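Local coordinates for choline dehydrogenase and related flavoproteins (Aspergillus oryzae, PDB 3Q9T), which probably oxidises formate as a flavoenzyme of the glucose-methanol-choline family, using an 8-formyl-FAD cofactor, at residues A[508-513]-A[552-557]. Numbering follows the deposited sequence.
Sequences AFHPTG and CRIQNS. With FAY ([(2R,3S,4R,5R)-5-(6-amino-9H-purin-9-yl)-3,4-dihydroxytetrahydrofuran-2-yl]methyl (2R,3S,4S)-5-(8-formyl-7-methyl-2,4-dioxo-3,4-dihydrobenzo[g]pteridin-10(2H)-yl)-2,3,4-trihydroxypentyl dihydrogen diphosphate), chain D.
Arg553 carries the first strong contact of 552-557, its aliphatic part against His510 and its charged end against the flavin. Its CA lies over one face of the imidazole, 3.7 Å from the ring centroid in a CH-pi contact, while Ala508 C sits over the opposite face. Arg553 CG approaches His510 NE2 at 3.4 Å. The extended chain then runs along the flavin until NH1 donates to FAY O4 (3.1 Å, a bent 136°); NH2 is salt-bridged to Asp395. A long cation suits both tasks, and would polarise the C4 carbonyl. His510 ND1 is hydrogen-bonded to His307 ND1, which limits the ring's rotation.

Ile554, a branched aliphatic, packs without polar bonds from its side chain: CG2 on His510 CB (3.7 Å), CD1 between Thr512 CG2 and the ribityl hydroxyl O4' (3.2 Å from the latter).

Gln555 opens helix 555-572. Its backbone N donates to FAY O2 (2.6 Å), and this helix N-terminus would probably stabilise negative charge at N1 and O2. Its amide is hydrogen-bonded by OE1 to Asn97 and by NE2 to Thr100 O and Thr202, a two-way role suiting glutamine. Two residues on, Ser557's short hydroxyl OG donates in the carbonyl plane to a lone pair of Ile554 O (2.7 Å). Phe509 lays its flat ring against the flavin methyl C7M. This is part of a GMC oxidoreductase flavin site, where His510 and Arg553 are probably formate oxidase's catalytic His-Arg pair.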
ATOM      1  N   ALA A 508      -9.444   6.978 -10.965  1.00 19.77           N
ATOM      2  CA  ALA A 508     -10.644   6.861 -11.790  1.00 21.15           C
ATOM      3  C   ALA A 508     -10.252   6.494 -13.229  1.00 21.54           C
ATOM      4  O   ALA A 508     -11.078   6.533 -14.129  1.00 23.36           O
ATOM      5  CB  ALA A 508     -11.455   8.151 -11.747  1.00 15.94           C
ATOM      6  N   PHE A 509      -8.978   6.147 -13.421  1.00 22.74           N
ATOM      7  CA  PHE A 509      -8.429   5.683 -14.711  1.00 20.30           C
ATOM      8  C   PHE A 509      -8.197   6.788 -15.756  1.00 16.77           C
ATOM      9  O   PHE A 509      -8.200   6.507 -16.952  1.00 22.76           O
ATOM     10  CB  PHE A 509      -9.280   4.550 -15.310  1.00 18.29           C
ATOM     11  CG  PHE A 509      -9.497   3.382 -14.365  1.00 22.02           C
ATOM     12  CD1 PHE A 509      -8.450   2.530 -14.039  1.00 19.45           C
ATOM     13  CD2 PHE A 509     -10.745   3.134 -13.818  1.00 18.85           C
ATOM     14  CE1 PHE A 509      -8.637   1.452 -13.177  1.00 18.95           C
ATOM     15  CE2 PHE A 509     -10.939   2.057 -12.957  1.00 21.92           C
ATOM     16  CZ  PHE A 509      -9.886   1.213 -12.646  1.00 19.44           C
ATOM     17  N   HIS A 510      -7.952   8.023 -15.308  1.00 18.79           N
ATOM     18  CA  HIS A 510      -7.735   9.148 -16.230  1.00 16.71           C
ATOM     19  C   HIS A 510      -6.393   9.874 -16.090  1.00 16.93           C
ATOM     20  O   HIS A 510      -6.363  11.102 -16.104  1.00 19.43           O
ATOM     21  CB  HIS A 510      -8.862  10.191 -16.078  1.00 18.01           C
ATOM     22  CG  HIS A 510     -10.230   9.590 -16.001  1.00 11.91           C
ATOM     23  ND1 HIS A 510     -11.245  10.141 -15.248  1.00 13.46           N
ATOM     24  CD2 HIS A 510     -10.748   8.476 -16.573  1.00 15.16           C
ATOM     25  CE1 HIS A 510     -12.323   9.386 -15.349  1.00 16.97           C
ATOM     26  NE2 HIS A 510     -12.051   8.373 -16.152  1.00 19.45           N
ATOM     27  N   PRO A 511      -5.271   9.141 -15.981  1.00 18.17           N
ATOM     28  CA  PRO A 511      -3.992   9.869 -15.868  1.00 18.52           C
ATOM     29  C   PRO A 511      -3.626  10.710 -17.121  1.00 17.98           C
ATOM     30  O   PRO A 511      -3.936  10.314 -18.247  1.00 15.69           O
ATOM     31  CB  PRO A 511      -2.974   8.742 -15.671  1.00 16.47           C
ATOM     32  CG  PRO A 511      -3.616   7.560 -16.336  1.00 17.80           C
ATOM     33  CD  PRO A 511      -5.075   7.686 -16.027  1.00 16.46           C
ATOM     34  N   THR A 512      -2.938  11.833 -16.903  1.00 17.21           N
ATOM     35  CA  THR A 512      -2.570  12.780 -17.954  1.00 14.81           C
ATOM     36  C   THR A 512      -1.305  13.564 -17.576  1.00 14.84           C
ATOM     37  O   THR A 512      -0.816  13.453 -16.448  1.00 18.29           O
ATOM     38  CB  THR A 512      -3.683  13.845 -18.175  1.00 21.81           C
ATOM     39  OG1 THR A 512      -3.835  14.638 -16.984  1.00 14.59           O
ATOM     40  CG2 THR A 512      -5.026  13.203 -18.547  1.00 15.56           C
ATOM     41  N   GLY A 513      -0.766  14.330 -18.527  1.00 10.49           N
ATOM     42  CA  GLY A 513       0.084  15.463 -18.201  1.00 12.88           C
ATOM     43  C   GLY A 513       1.591  15.337 -18.267  1.00 20.92           C
ATOM     44  O   GLY A 513       2.303  16.343 -18.170  1.00 18.66           O
ATOM     45  N   CYS A 552     -14.135  15.075 -16.457  1.00 16.97           N
ATOM     46  CA  CYS A 552     -14.908  13.886 -16.738  1.00 15.29           C
ATOM     47  C   CYS A 552     -13.975  12.845 -17.298  1.00 19.90           C
ATOM     48  O   CYS A 552     -12.796  13.133 -17.511  1.00 19.42           O
ATOM     49  CB  CYS A 552     -15.944  14.222 -17.795  1.00 26.44           C
ATOM     50  SG  CYS A 552     -15.188  14.967 -19.256  1.00 19.70           S
ATOM     51  N   ARG A 553     -14.511  11.647 -17.526  1.00 15.47           N
ATOM     52  CA  ARG A 553     -13.802  10.567 -18.211  1.00 21.28           C
ATOM     53  C   ARG A 553     -13.200  11.060 -19.539  1.00 23.77           C
ATOM     54  O   ARG A 553     -13.869  11.705 -20.338  1.00 19.17           O
ATOM     55  CB  ARG A 553     -14.763   9.395 -18.439  1.00 17.77           C
ATOM     56  CG  ARG A 553     -15.275   8.815 -17.125  1.00 19.09           C
ATOM     57  CD  ARG A 553     -16.100   7.553 -17.322  1.00 19.27           C
ATOM     58  NE  ARG A 553     -16.468   6.929 -16.044  1.00 22.51           N
ATOM     59  CZ  ARG A 553     -16.831   5.659 -15.918  1.00 24.36           C
ATOM     60  NH1 ARG A 553     -16.874   4.885 -16.995  1.00 17.98           N
ATOM     61  NH2 ARG A 553     -17.153   5.156 -14.725  1.00 22.49           N
ATOM     62  N   ILE A 554     -11.942  10.730 -19.785  1.00 20.80           N
ATOM     63  CA  ILE A 554     -11.146  11.540 -20.710  1.00 23.33           C
ATOM     64  C   ILE A 554     -10.913  11.016 -22.124  1.00 17.44           C
ATOM     65  O   ILE A 554     -10.241  11.686 -22.895  1.00 17.14           O
ATOM     66  CB  ILE A 554      -9.752  11.820 -20.097  1.00 23.91           C
ATOM     67  CG1 ILE A 554      -8.969  10.499 -19.988  1.00 15.11           C
ATOM     68  CG2 ILE A 554      -9.914  12.492 -18.731  1.00 15.81           C
ATOM     69  CD1 ILE A 554      -7.502  10.645 -19.599  1.00 19.20           C
ATOM     70  N   GLN A 555     -11.450   9.850 -22.478  1.00 12.90           N
ATOM     71  CA  GLN A 555     -11.110   9.262 -23.775  1.00 20.03           C
ATOM     72  C   GLN A 555     -11.464  10.177 -24.953  1.00 19.34           C
ATOM     73  O   GLN A 555     -10.754  10.195 -25.948  1.00 21.14           O
ATOM     74  CB  GLN A 555     -11.695   7.843 -23.963  1.00 18.02           C
ATOM     75  CG  GLN A 555     -13.136   7.783 -24.466  1.00 18.17           C
ATOM     76  CD  GLN A 555     -13.582   6.345 -24.839  1.00 19.75           C
ATOM     77  OE1 GLN A 555     -12.843   5.583 -25.472  1.00 18.12           O
ATOM     78  NE2 GLN A 555     -14.783   5.985 -24.439  1.00 14.99           N
ATOM     79  N   ASN A 556     -12.548  10.939 -24.835  1.00 18.25           N
ATOM     80  CA  ASN A 556     -12.965  11.862 -25.895  1.00 15.78           C
ATOM     81  C   ASN A 556     -11.857  12.892 -26.168  1.00 19.57           C
ATOM     82  O   ASN A 556     -11.471  13.103 -27.322  1.00 26.75           O
ATOM     83  CB  ASN A 556     -14.302  12.525 -25.513  1.00 19.52           C
ATOM     84  CG  ASN A 556     -14.935  13.341 -26.656  1.00 23.24           C
ATOM     85  OD1 ASN A 556     -15.950  13.995 -26.442  1.00 17.86           O
ATOM     86  ND2 ASN A 556     -14.341  13.308 -27.856  1.00 14.56           N
ATOM     87  N   SER A 557     -11.307  13.497 -25.115  1.00 13.41           N
ATOM     88  CA  SER A 557     -10.210  14.461 -25.291  1.00 15.52           C
ATOM     89  C   SER A 557      -8.935  13.817 -25.885  1.00 21.26           C
ATOM     90  O   SER A 557      -8.170  14.467 -26.611  1.00 14.92           O
ATOM     91  CB  SER A 557      -9.878  15.163 -23.974  1.00 14.92           C
ATOM     92  OG  SER A 557      -9.417  14.227 -22.994  1.00 15.36           O
TER
HETATM   93  P   FAY D 600      -3.604   6.930 -24.802  1.00 20.09           P
HETATM   94  N1  FAY D 600     -11.852   7.188 -20.431  1.00 18.46           N
HETATM   95  C2  FAY D 600     -13.156   7.456 -20.844  1.00 22.42           C
HETATM   96  O2  FAY D 600     -13.387   8.416 -21.569  1.00 21.13           O
HETATM   97  N3  FAY D 600     -14.086   6.438 -20.856  1.00 25.79           N
HETATM   98  C4  FAY D 600     -13.934   5.397 -19.974  1.00 28.72           C
HETATM   99  O4  FAY D 600     -14.963   4.946 -19.436  1.00 23.69           O
HETATM  100  N5  FAY D 600     -12.440   4.071 -18.669  1.00 21.58           N
HETATM  101  C6  FAY D 600     -10.984   2.431 -17.825  1.00 24.40           C
HETATM  102  C7  FAY D 600      -9.723   1.879 -17.690  1.00 21.72           C
HETATM  103  C8  FAY D 600      -8.619   2.544 -18.233  1.00 20.79           C
HETATM  104  O8  FAY D 600      -6.379   2.292 -18.873  1.00 19.63           O
HETATM  105  C9  FAY D 600      -8.820   3.692 -19.012  1.00 16.48           C
HETATM  106  PA  FAY D 600      -3.023   4.174 -24.529  1.00 14.25           P
HETATM  107  C1' FAY D 600      -9.112   6.268 -20.397  1.00 24.93           C
HETATM  108  C10 FAY D 600     -11.569   6.029 -19.748  1.00 18.45           C
HETATM  109  N10 FAY D 600     -10.258   5.552 -19.678  1.00 19.96           N
HETATM  110  N1A FAY D 600       6.635  -0.655 -26.258  1.00 15.27           N
HETATM  111  O1A FAY D 600      -2.740   3.350 -23.317  1.00 23.36           O
HETATM  112  C1B FAY D 600       1.610   0.855 -26.080  1.00 19.89           C
HETATM  113  O1P FAY D 600      -3.535   6.921 -26.310  1.00 19.08           O
HETATM  114  C2' FAY D 600      -9.025   5.867 -21.887  1.00 17.40           C
HETATM  115  O2' FAY D 600      -9.161   4.493 -21.956  1.00 19.25           O
HETATM  116  C2A FAY D 600       5.659  -0.856 -27.216  1.00 16.55           C
HETATM  117  O2A FAY D 600      -4.411   4.009 -25.068  1.00 19.13           O
HETATM  118  C2B FAY D 600       0.516   0.307 -25.181  1.00 19.89           C
HETATM  119  O2B FAY D 600       0.397  -1.103 -25.242  1.00 15.16           O
HETATM  120  O2P FAY D 600      -3.001   8.202 -24.235  1.00 19.13           O
HETATM  121  C3' FAY D 600      -7.838   6.307 -22.807  1.00 28.07           C
HETATM  122  O3' FAY D 600      -7.371   5.320 -23.723  1.00 19.81           O
HETATM  123  N3A FAY D 600       4.369  -0.394 -27.013  1.00 19.60           N
HETATM  124  C3B FAY D 600      -0.709   0.984 -25.754  1.00 19.81           C
HETATM  125  O3B FAY D 600      -1.147   0.249 -26.870  1.00 17.67           O
HETATM  126  O3P FAY D 600      -2.735   5.709 -24.210  1.00 18.13           O
HETATM  127  C4' FAY D 600      -6.629   6.857 -22.093  1.00 24.13           C
HETATM  128  O4' FAY D 600      -7.129   7.839 -21.188  1.00 20.95           O
HETATM  129  C4A FAY D 600       4.066   0.267 -25.866  1.00 19.34           C
HETATM  130  C4B FAY D 600      -0.181   2.299 -26.274  1.00 18.64           C
HETATM  131  O4B FAY D 600       1.231   2.188 -26.318  1.00 18.15           O
HETATM  132  C4X FAY D 600     -12.658   5.202 -19.414  1.00 26.10           C
HETATM  133  C5' FAY D 600      -5.616   7.453 -23.100  1.00 26.42           C
HETATM  134  O5' FAY D 600      -5.113   6.688 -24.206  1.00 23.62           O
HETATM  135  C5A FAY D 600       5.038   0.487 -24.894  1.00 21.79           C
HETATM  136  C5B FAY D 600      -0.613   3.455 -25.393  1.00 17.68           C
HETATM  137  O5B FAY D 600      -1.961   3.736 -25.681  1.00 19.03           O
HETATM  138  C5X FAY D 600     -11.143   3.683 -18.411  1.00 28.26           C
HETATM  139  C6A FAY D 600       6.336   0.018 -25.085  1.00 25.55           C
HETATM  140  N6A FAY D 600       7.245   0.141 -24.109  1.00 22.15           N
HETATM  141  N7A FAY D 600       4.464   1.164 -23.879  1.00 20.75           N
HETATM  142  C7M FAY D 600      -9.566   0.674 -16.794  1.00 18.34           C
HETATM  143  C8A FAY D 600       3.167   1.391 -24.177  1.00 14.35           C
HETATM  144  C8M FAY D 600      -7.372   1.768 -18.420  1.00 20.01           C
HETATM  145  C9A FAY D 600     -10.070   4.304 -19.071  1.00 19.63           C
HETATM  146  N9A FAY D 600       2.908   0.837 -25.396  1.00 22.10           N